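Local coordinates for probable starch synthase 4, chloroplastic/amyloplastic (Arabidopsis thaliana, PDB 6GNE), which belongs to the starch synthase family of two-domain GT-B fold proteins and, in this model, holds adenosine-5'-diphosphate and glycan ligands, at residues A[17-23]-A[48-53]; A[61-67]-A[84-89]; A[426-430]-A[457-461]. All blocks are in the same frame, centred on the assembly; numbering follows the deposited sequence.

Along the chain the three contacts come in series; none nests in or crosses another. Contact 1 closes first: from the loop after strand 11-15 the chain runs through helix 27-41 and returns along strand 45-51, parallel to 11-15, as a beta-alpha-beta crossover. Contact 2 follows directly, pairing short strand 61-62 and the start of hairpin strand 64-75 with the end of strand 78-89, in the same mixed sheet. The two touch, Met-19 and Pro-21 meeting Val-89, Val-22 meeting Val-61 and Lys-52 meeting Trp-85. Contact 3 lies in the other half of the GT-B fold, its centre about 39 Å from that of contact 1; the chain passes through strand 441-443 before helix 448-464 returns to the 426-430 loop.

Contact 1 of 3, residues A[17-23]-A[48-53]; sequences AEMAPVA and IILPKY
In the beta-alpha-beta unit at the start of the GT-B fold, Met-19 of the loop after strand 11-15 packs on Ile-48 and Leu-50 of strand 45-51. The loop folds back on itself in a classic beta bulge, with Val-22 and Ala-23 both opposite Met-19. With CG anti to the backbone N (chi1 -171°) and the chain extended beyond it, Met-19 crosses Ile-48 at about a right angle, its SD 3.6 Å from Ile-48 CD1. Leu-50 divides its branches: CD1 lies 3.7 Å from Met-19 CB and meets Val-22 CG1 tip to tip, while CD2 touches the main chain at Glu-18. Farther along, Tyr-53 OH donates a hydrogen bond to Ala-17 O, 2.7 Å, in the carbonyl plane and on a lone pair. Ala-23 CB comes obliquely to the same ring, 4.0 Å from Tyr-53 CD2, and Phe-111 meets it edge-to-face. The Glu-18 carboxylate is bound outside this interface, to Tyr-112 OH and to the backbone N of Val-25 and Gly-26. One phenol bond thus satisfies a buried carbonyl within an otherwise apolar interface, next to Glu-18, which touches the bound AC1 unit of the glycan.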
loop_
_atom_site.group_PDB
_atom_site.type_symbol
_atom_site.label_atom_id
_atom_site.label_comp_id
_atom_site.label_asym_id
_atom_site.label_seq_id
_atom_site.Cartn_x
_atom_site.Cartn_y
_atom_site.Cartn_z
ATOM N N ALA A 17 -2.970 -1.369 10.754
ATOM C CA ALA A 17 -1.739 -0.842 11.349
ATOM C C ALA A 17 -1.283 0.470 10.739
ATOM O O ALA A 17 -0.396 1.100 11.291
ATOM C CB ALA A 17 -0.626 -1.881 11.253
ATOM N N GLU A 18 -1.887 0.878 9.624
ATOM C CA GLU A 18 -1.546 2.132 8.937
ATOM C C GLU A 18 -2.752 2.883 8.402
ATOM O O GLU A 18 -3.785 2.296 8.062
ATOM C CB GLU A 18 -0.667 1.860 7.704
ATOM C CG GLU A 18 0.699 1.272 7.959
ATOM C CD GLU A 18 1.400 0.947 6.631
ATOM O OE1 GLU A 18 1.588 1.859 5.779
ATOM O OE2 GLU A 18 1.761 -0.230 6.435
ATOM N N MET A 19 -2.569 4.192 8.298
ATOM C CA MET A 19 -3.449 5.064 7.551
ATOM C C MET A 19 -2.666 6.308 7.129
ATOM O O MET A 19 -2.071 7.010 7.956
ATOM C CB MET A 19 -4.638 5.486 8.395
ATOM C CG MET A 19 -5.724 6.220 7.594
ATOM S SD MET A 19 -6.890 7.076 8.646
ATOM C CE MET A 19 -7.663 8.126 7.441
ATOM N N ALA A 20 -2.687 6.576 5.838
ATOM C CA ALA A 20 -2.028 7.748 5.294
ATOM C C ALA A 20 -2.852 8.986 5.646
ATOM O O ALA A 20 -4.083 8.936 5.520
ATOM C CB ALA A 20 -1.879 7.605 3.786
ATOM N N PRO A 21 -2.227 10.091 6.071
ATOM C CA PRO A 21 -0.759 10.314 6.191
ATOM C C PRO A 21 -0.182 10.105 7.587
ATOM O O PRO A 21 1.004 10.088 7.720
ATOM C CB PRO A 21 -0.627 11.803 5.875
ATOM C CG PRO A 21 -1.907 12.382 6.401
ATOM C CD PRO A 21 -2.980 11.336 6.277
ATOM N N VAL A 22 -1.058 9.938 8.583
ATOM C CA VAL A 22 -0.708 9.889 9.980
ATOM C C VAL A 22 0.195 8.725 10.373
ATOM O O VAL A 22 1.070 8.876 11.232
ATOM C CB VAL A 22 -1.986 9.932 10.874
ATOM C CG1 VAL A 22 -2.888 8.698 10.712
ATOM C CG2 VAL A 22 -1.624 10.109 12.336
ATOM N N ALA A 23 -0.010 7.563 9.766
ATOM C CA ALA A 23 0.822 6.409 10.019
ATOM C C ALA A 23 0.986 5.622 8.746
ATOM O O ALA A 23 0.133 4.805 8.418
ATOM C CB ALA A 23 0.189 5.557 11.097
ATOM N N ILE A 48 -12.129 4.464 11.582
ATOM C CA ILE A 48 -10.867 3.747 11.541
ATOM C C ILE A 48 -10.281 3.604 12.924
ATOM O O ILE A 48 -10.366 4.521 13.708
ATOM C CB ILE A 48 -9.911 4.434 10.571
ATOM C CG1 ILE A 48 -10.507 4.313 9.161
ATOM C CG2 ILE A 48 -8.537 3.771 10.609
ATOM C CD1 ILE A 48 -10.029 5.370 8.221
ATOM N N ILE A 49 -9.729 2.431 13.208
ATOM C CA ILE A 49 -9.051 2.166 14.461
ATOM C C ILE A 49 -7.588 1.847 14.164
ATOM O O ILE A 49 -7.318 0.930 13.406
ATOM C CB ILE A 49 -9.715 1.026 15.246
ATOM C CG1 ILE A 49 -11.176 1.400 15.582
ATOM C CG2 ILE A 49 -8.921 0.703 16.517
ATOM C CD1 ILE A 49 -12.004 0.266 16.170
ATOM N N LEU A 50 -6.679 2.645 14.759
ATOM C CA LEU A 50 -5.224 2.520 14.620
ATOM C C LEU A 50 -4.555 2.417 15.963
ATOM O O LEU A 50 -5.156 2.762 16.964
ATOM C CB LEU A 50 -4.634 3.775 13.949
ATOM C CG LEU A 50 -5.111 4.123 12.550
ATOM C CD1 LEU A 50 -4.492 5.420 12.102
ATOM C CD2 LEU A 50 -4.780 3.010 11.576
ATOM N N PRO A 51 -3.300 1.975 15.993
ATOM C CA PRO A 51 -2.519 2.217 17.180
ATOM C C PRO A 51 -2.117 3.684 17.274
ATOM O O PRO A 51 -2.052 4.377 16.272
ATOM C CB PRO A 51 -1.269 1.352 16.980
ATOM C CG PRO A 51 -1.616 0.383 15.899
ATOM C CD PRO A 51 -2.558 1.158 15.023
ATOM N N LYS A 52 -1.823 4.129 18.485
ATOM C CA LYS A 52 -1.174 5.403 18.694
ATOM C C LYS A 52 0.323 5.132 18.729
ATOM O O LYS A 52 0.898 4.874 19.790
ATOM C CB LYS A 52 -1.628 6.060 19.997
ATOM C CG LYS A 52 -0.948 7.395 20.279
ATOM C CD LYS A 52 -1.877 8.603 20.146
ATOM C CE LYS A 52 -1.250 9.875 20.692
ATOM N NZ LYS A 52 -0.410 9.673 21.932
ATOM N N TYR A 53 0.951 5.207 17.563
ATOM C CA TYR A 53 2.401 5.136 17.482
ATOM C C TYR A 53 3.000 6.445 17.985
ATOM O O TYR A 53 2.436 7.529 17.792
ATOM C CB TYR A 53 2.867 4.928 16.058
ATOM C CG TYR A 53 2.371 3.661 15.376
ATOM C CD1 TYR A 53 2.939 2.419 15.641
ATOM C CD2 TYR A 53 1.364 3.729 14.420
ATOM C CE1 TYR A 53 2.499 1.285 14.985
ATOM C CE2 TYR A 53 0.918 2.595 13.763
ATOM C CZ TYR A 53 1.476 1.372 14.047
ATOM O OH TYR A 53 1.025 0.260 13.370
#

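Contact 2 of 3, residues A[61-67]-A[84-89]; sequences VRDLRAL and IWIGTV
Ala-66 sets its methyl squarely over the six-membered ring of Trp-85, a CH-pi contact with CB 3.9 Å from the centroid and 7° off the ring normal. Leu-64 reaches the same indole obliquely, CG 3.7 Å from Trp-85 CE3; its CG stands anti to the backbone N (chi1 178°), which brings the branch to the tryptophan. Away from the indole, Leu-67 CD1 meets Ile-86 CG2 at 3.9 Å, the two side chains at about a right angle, and it also touches Ile-84 CG2. Arg-65 runs alongside Ile-86, pointing the same way, with NH2 near CD1. Main-chain bonds hold the antiparallel strands together: Arg-62 pairs with Thr-88 and Arg-65 with Ile-86, both hydrogen-bonded pairs, and Leu-67 N gives to Ile-84 O at 2.8 Å. The register slips by one between the two pairs, a beta bulge, where the chain turns a corner at Asp-63. At the end a water bridges Leu-67 O and Ile-84 N. Strand 78-89 lies between its hairpin partner 64-75 and strand 92-100, on which Glu-98 OE1 takes a hydrogen bond from Trp-85 NE1 and Val-94 packs against Val-89.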
loop_
_atom_site.group_PDB
_atom_site.type_symbol
_atom_site.label_atom_id
_atom_site.label_comp_id
_atom_site.label_asym_id
_atom_site.label_seq_id
_atom_site.Cartn_x
_atom_site.Cartn_y
_atom_site.Cartn_z
ATOM N N VAL A 61 -3.770 15.773 11.676
ATOM C CA VAL A 61 -4.685 15.284 12.681
ATOM C C VAL A 61 -5.371 16.490 13.256
ATOM O O VAL A 61 -4.724 17.303 13.846
ATOM C CB VAL A 61 -3.940 14.507 13.777
ATOM C CG1 VAL A 61 -4.917 13.943 14.801
ATOM C CG2 VAL A 61 -3.143 13.356 13.185
ATOM N N ARG A 62 -6.687 16.578 13.094
ATOM C CA ARG A 62 -7.512 17.611 13.717
ATOM C C ARG A 62 -8.142 17.091 15.003
ATOM O O ARG A 62 -8.400 15.886 15.132
ATOM C CB ARG A 62 -8.650 18.021 12.777
ATOM C CG ARG A 62 -8.257 18.325 11.349
ATOM C CD ARG A 62 -7.449 19.599 11.222
ATOM N NE ARG A 62 -6.904 19.654 9.875
ATOM C CZ ARG A 62 -5.606 19.680 9.526
ATOM N NH1 ARG A 62 -4.615 19.701 10.416
ATOM N NH2 ARG A 62 -5.309 19.704 8.236
ATOM N N ASP A 63 -8.415 18.000 15.940
ATOM C CA ASP A 63 -9.171 17.686 17.149
ATOM C C ASP A 63 -8.699 16.414 17.844
ATOM O O ASP A 63 -9.498 15.595 18.217
ATOM C CB ASP A 63 -10.680 17.568 16.841
ATOM C CG ASP A 63 -11.194 18.674 15.965
ATOM O OD1 ASP A 63 -11.331 19.792 16.467
ATOM O OD2 ASP A 63 -11.496 18.416 14.779
ATOM N N LEU A 64 -7.396 16.250 17.999
ATOM C CA LEU A 64 -6.835 15.097 18.676
ATOM C C LEU A 64 -7.013 15.255 20.154
ATOM O O LEU A 64 -6.609 16.275 20.704
ATOM C CB LEU A 64 -5.353 14.979 18.366
ATOM C CG LEU A 64 -4.623 13.849 19.048
ATOM C CD1 LEU A 64 -5.220 12.547 18.590
ATOM C CD2 LEU A 64 -3.150 13.922 18.731
ATOM N N ARG A 65 -7.614 14.264 20.802
ATOM C CA ARG A 65 -7.843 14.336 22.257
ATOM C C ARG A 65 -7.929 12.976 22.862
ATOM O O ARG A 65 -8.331 12.018 22.199
ATOM C CB ARG A 65 -9.069 15.174 22.650
ATOM C CG ARG A 65 -10.155 15.224 21.597
ATOM C CD ARG A 65 -11.284 16.227 21.865
ATOM N NE ARG A 65 -12.536 15.457 21.795
ATOM C CZ ARG A 65 -13.163 14.876 22.835
ATOM N NH1 ARG A 65 -12.722 15.006 24.098
ATOM N NH2 ARG A 65 -14.253 14.140 22.609
ATOM N N ALA A 66 -7.493 12.920 24.118
ATOM C CA ALA A 66 -7.526 11.711 24.920
ATOM C C ALA A 66 -8.851 11.674 25.622
ATOM O O ALA A 66 -9.230 12.638 26.277
ATOM C CB ALA A 66 -6.387 11.687 25.935
ATOM N N LEU A 67 -9.566 10.562 25.464
ATOM C CA LEU A 67 -10.853 10.388 26.100
ATOM C C LEU A 67 -10.636 10.013 27.544
ATOM O O LEU A 67 -9.586 9.476 27.927
ATOM C CB LEU A 67 -11.665 9.311 25.392
ATOM C CG LEU A 67 -12.055 9.643 23.952
ATOM C CD1 LEU A 67 -12.864 8.461 23.400
ATOM C CD2 LEU A 67 -12.802 10.986 23.823
ATOM N N ILE A 84 -7.638 5.797 25.084
ATOM C CA ILE A 84 -8.248 5.966 23.769
ATOM C C ILE A 84 -8.152 7.438 23.345
ATOM O O ILE A 84 -8.481 8.354 24.131
ATOM C CB ILE A 84 -9.721 5.509 23.779
ATOM C CG1 ILE A 84 -9.834 4.083 24.347
ATOM C CG2 ILE A 84 -10.332 5.565 22.383
ATOM C CD1 ILE A 84 -8.872 3.076 23.740
ATOM N N TRP A 85 -7.689 7.651 22.106
ATOM C CA TRP A 85 -7.621 8.986 21.526
ATOM C C TRP A 85 -8.558 9.049 20.335
ATOM O O TRP A 85 -8.729 8.042 19.663
ATOM C CB TRP A 85 -6.202 9.299 21.061
ATOM C CG TRP A 85 -5.173 9.348 22.134
ATOM C CD1 TRP A 85 -4.730 8.305 22.895
ATOM C CD2 TRP A 85 -4.450 10.499 22.574
ATOM N NE1 TRP A 85 -3.785 8.731 23.775
ATOM C CE2 TRP A 85 -3.587 10.075 23.598
ATOM C CE3 TRP A 85 -4.429 11.838 22.183
ATOM C CZ2 TRP A 85 -2.721 10.954 24.258
ATOM C CZ3 TRP A 85 -3.580 12.692 22.819
ATOM C CH2 TRP A 85 -2.746 12.251 23.867
ATOM N N ILE A 86 -9.140 10.224 20.065
ATOM C CA ILE A 86 -9.847 10.421 18.787
ATOM C C ILE A 86 -9.351 11.639 18.079
ATOM O O ILE A 86 -8.873 12.561 18.691
ATOM C CB ILE A 86 -11.402 10.509 18.897
ATOM C CG1 ILE A 86 -11.872 11.833 19.507
ATOM C CG2 ILE A 86 -11.948 9.345 19.706
ATOM C CD1 ILE A 86 -13.360 11.891 19.834
ATOM N N GLY A 87 -9.528 11.631 16.778
ATOM C CA GLY A 87 -9.108 12.712 15.934
ATOM C C GLY A 87 -9.710 12.520 14.580
ATOM O O GLY A 87 -10.323 11.491 14.305
ATOM N N THR A 88 -9.535 13.504 13.726
ATOM C CA THR A 88 -10.091 13.440 12.389
ATOM C C THR A 88 -8.934 13.590 11.429
ATOM O O THR A 88 -8.143 14.531 11.535
ATOM C CB THR A 88 -11.153 14.514 12.189
ATOM O OG1 THR A 88 -12.190 14.331 13.175
ATOM C CG2 THR A 88 -11.775 14.407 10.811
ATOM N N VAL A 89 -8.805 12.599 10.549
ATOM C CA VAL A 89 -7.716 12.527 9.606
ATOM C C VAL A 89 -8.358 12.500 8.229
ATOM O O VAL A 89 -8.999 11.509 7.821
ATOM C CB VAL A 89 -6.844 11.274 9.818
ATOM C CG1 VAL A 89 -5.710 11.235 8.797
ATOM C CG2 VAL A 89 -6.310 11.237 11.245
HETATM O O HOH W 1 -8.888 6.805 27.520
#

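Contact 3 of 3, residues A[426-430]-A[457-461]; sequences FDIDD and RAFNH
Two aspartates from one tight turn, Asp-427 and Asp-429, share a single guanidinium, that of Arg-457 on helix 448-464. The turn is a type I beta turn from Asp-427 to Asp-430, overlaid by an Asx turn in which Asp-427 OD1 accepts from Asp-429 N at 2.8 Å. It belongs to the loop that leads from helix 419-424 to strand 441-443 in the C-terminal half of the GT-B fold. Arg-457 approaches Asp-427 end-on, and both terminal nitrogens go to one oxygen: NH1 lies 3.0 Å and NH2 3.1 Å from Asp-427 OD2, which sits near the guanidinium plane. That oxygen also accepts from the backbone N of Thr-442, so the carboxylate joins the helix and the edge strand as well as its own turn. The two flat groups are turned 44° against each other rather than coplanar.

Asp-429 completes the salt-bridge network from another edge of the guanidinium. Its side chain slides past that of Arg-457, and NH2 reaches OD2 at 3.0 Å in a fairly straight bond, 163° at the hydrogen. The Arg-457 chain is extended as far as CD and then bends at chi3 (-67°), which turns the guanidinium toward the aspartates. One turn farther along the helix, His-461 brings NE2 to the same Asp-429 carboxylate, weakly to both oxygens, and this neighbour would tend to favour a protonated imidazole. Phe-441 packs against Asp-427, Ile-428 and Arg-457, and Trp-469 of the next helix against His-461. Ile-428, between the two aspartates in sequence, and His-461 come at each other from opposite directions, with Ile-428 CD1 over one face of the imidazole in a CH-pi contact, 3.7 Å from the ring centroid and offset toward the rim at ND1 and CE1.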
loop_
_atom_site.group_PDB
_atom_site.type_symbol
_atom_site.label_atom_id
_atom_site.label_comp_id
_atom_site.label_asym_id
_atom_site.label_seq_id
_atom_site.Cartn_x
_atom_site.Cartn_y
_atom_site.Cartn_z
ATOM N N PHE A 426 -0.021 -0.686 -19.747
ATOM C CA PHE A 426 -0.225 -1.282 -21.058
ATOM C C PHE A 426 0.682 -0.598 -22.098
ATOM O O PHE A 426 0.578 0.604 -22.356
ATOM C CB PHE A 426 -1.691 -1.121 -21.450
ATOM C CG PHE A 426 -2.647 -1.708 -20.464
ATOM C CD1 PHE A 426 -2.943 -3.081 -20.469
ATOM C CD2 PHE A 426 -3.246 -0.899 -19.506
ATOM C CE1 PHE A 426 -3.832 -3.620 -19.558
ATOM C CE2 PHE A 426 -4.137 -1.437 -18.556
ATOM C CZ PHE A 426 -4.434 -2.796 -18.588
ATOM N N ASP A 427 1.546 -1.396 -22.702
ATOM C CA ASP A 427 2.528 -0.946 -23.690
ATOM C C ASP A 427 1.889 -0.300 -24.927
ATOM O O ASP A 427 1.030 -0.910 -25.577
ATOM C CB ASP A 427 3.401 -2.145 -24.113
ATOM C CG ASP A 427 4.682 -1.733 -24.787
ATOM O OD1 ASP A 427 4.678 -1.498 -26.012
ATOM O OD2 ASP A 427 5.717 -1.672 -24.085
ATOM N N ILE A 428 2.336 0.913 -25.249
ATOM C CA ILE A 428 1.845 1.647 -26.442
ATOM C C ILE A 428 2.252 1.035 -27.796
ATOM O O ILE A 428 1.606 1.327 -28.793
ATOM C CB ILE A 428 2.204 3.157 -26.434
ATOM C CG1 ILE A 428 3.703 3.390 -26.693
ATOM C CG2 ILE A 428 1.784 3.787 -25.117
ATOM C CD1 ILE A 428 4.156 4.842 -26.669
ATOM N N ASP A 429 3.286 0.191 -27.825
ATOM C CA ASP A 429 3.688 -0.521 -29.043
ATOM C C ASP A 429 3.056 -1.934 -29.218
ATOM O O ASP A 429 3.304 -2.565 -30.222
ATOM C CB ASP A 429 5.222 -0.571 -29.170
ATOM C CG ASP A 429 5.875 0.848 -29.291
ATOM O OD1 ASP A 429 5.298 1.797 -29.892
ATOM O OD2 ASP A 429 7.019 1.025 -28.779
ATOM N N ASP A 430 2.232 -2.420 -28.299
ATOM C CA ASP A 430 1.525 -3.723 -28.480
ATOM C C ASP A 430 0.148 -3.523 -29.160
ATOM O O ASP A 430 -0.815 -3.034 -28.542
ATOM C CB ASP A 430 1.353 -4.406 -27.106
ATOM C CG ASP A 430 0.755 -5.826 -27.194
ATOM O OD1 ASP A 430 0.340 -6.276 -28.283
ATOM O OD2 ASP A 430 0.685 -6.482 -26.130
ATOM N N ARG A 457 12.773 1.979 -26.124
ATOM C CA ARG A 457 11.574 2.459 -26.824
ATOM C C ARG A 457 11.011 3.699 -26.185
ATOM O O ARG A 457 10.602 4.601 -26.864
ATOM C CB ARG A 457 10.503 1.376 -26.961
ATOM C CG ARG A 457 10.934 0.244 -27.888
ATOM C CD ARG A 457 9.889 -0.851 -28.040
ATOM N NE ARG A 457 9.655 -1.611 -26.807
ATOM C CZ ARG A 457 8.585 -1.491 -26.013
ATOM N NH1 ARG A 457 8.514 -2.211 -24.920
ATOM N NH2 ARG A 457 7.562 -0.678 -26.310
ATOM N N ALA A 458 11.043 3.775 -24.870
ATOM C CA ALA A 458 10.540 4.930 -24.166
ATOM C C ALA A 458 11.379 6.169 -24.480
ATOM O O ALA A 458 10.827 7.235 -24.754
ATOM C CB ALA A 458 10.499 4.666 -22.677
ATOM N N PHE A 459 12.699 6.025 -24.480
ATOM C CA PHE A 459 13.604 7.133 -24.860
ATOM C C PHE A 459 13.438 7.564 -26.303
ATOM O O PHE A 459 13.416 8.747 -26.580
ATOM C CB PHE A 459 15.077 6.809 -24.584
ATOM C CG PHE A 459 15.504 7.114 -23.173
ATOM C CD1 PHE A 459 14.787 6.617 -22.091
ATOM C CD2 PHE A 459 16.614 7.901 -22.935
ATOM C CE1 PHE A 459 15.168 6.905 -20.804
ATOM C CE2 PHE A 459 17.019 8.191 -21.651
ATOM C CZ PHE A 459 16.292 7.688 -20.579
ATOM N N ASN A 460 13.298 6.599 -27.207
ATOM C CA ASN A 460 12.967 6.866 -28.631
ATOM C C ASN A 460 11.671 7.660 -28.779
ATOM O O ASN A 460 11.667 8.702 -29.432
ATOM C CB ASN A 460 12.863 5.558 -29.456
ATOM C CG ASN A 460 14.240 4.952 -29.807
ATOM O OD1 ASN A 460 15.318 5.425 -29.370
ATOM N ND2 ASN A 460 14.204 3.875 -30.591
ATOM N N HIS A 461 10.583 7.169 -28.179
ATOM C CA HIS A 461 9.281 7.857 -28.230
ATOM C C HIS A 461 9.381 9.291 -27.688
ATOM O O HIS A 461 8.888 10.213 -28.322
ATOM C CB HIS A 461 8.187 7.068 -27.499
ATOM C CG HIS A 461 7.542 5.998 -28.331
ATOM N ND1 HIS A 461 6.352 6.193 -29.000
ATOM C CD2 HIS A 461 7.922 4.716 -28.606
ATOM C CE1 HIS A 461 6.023 5.073 -29.645
ATOM N NE2 HIS A 461 6.955 4.157 -29.420
HETATM O O HOH W 2 8.445 1.951 -30.498
#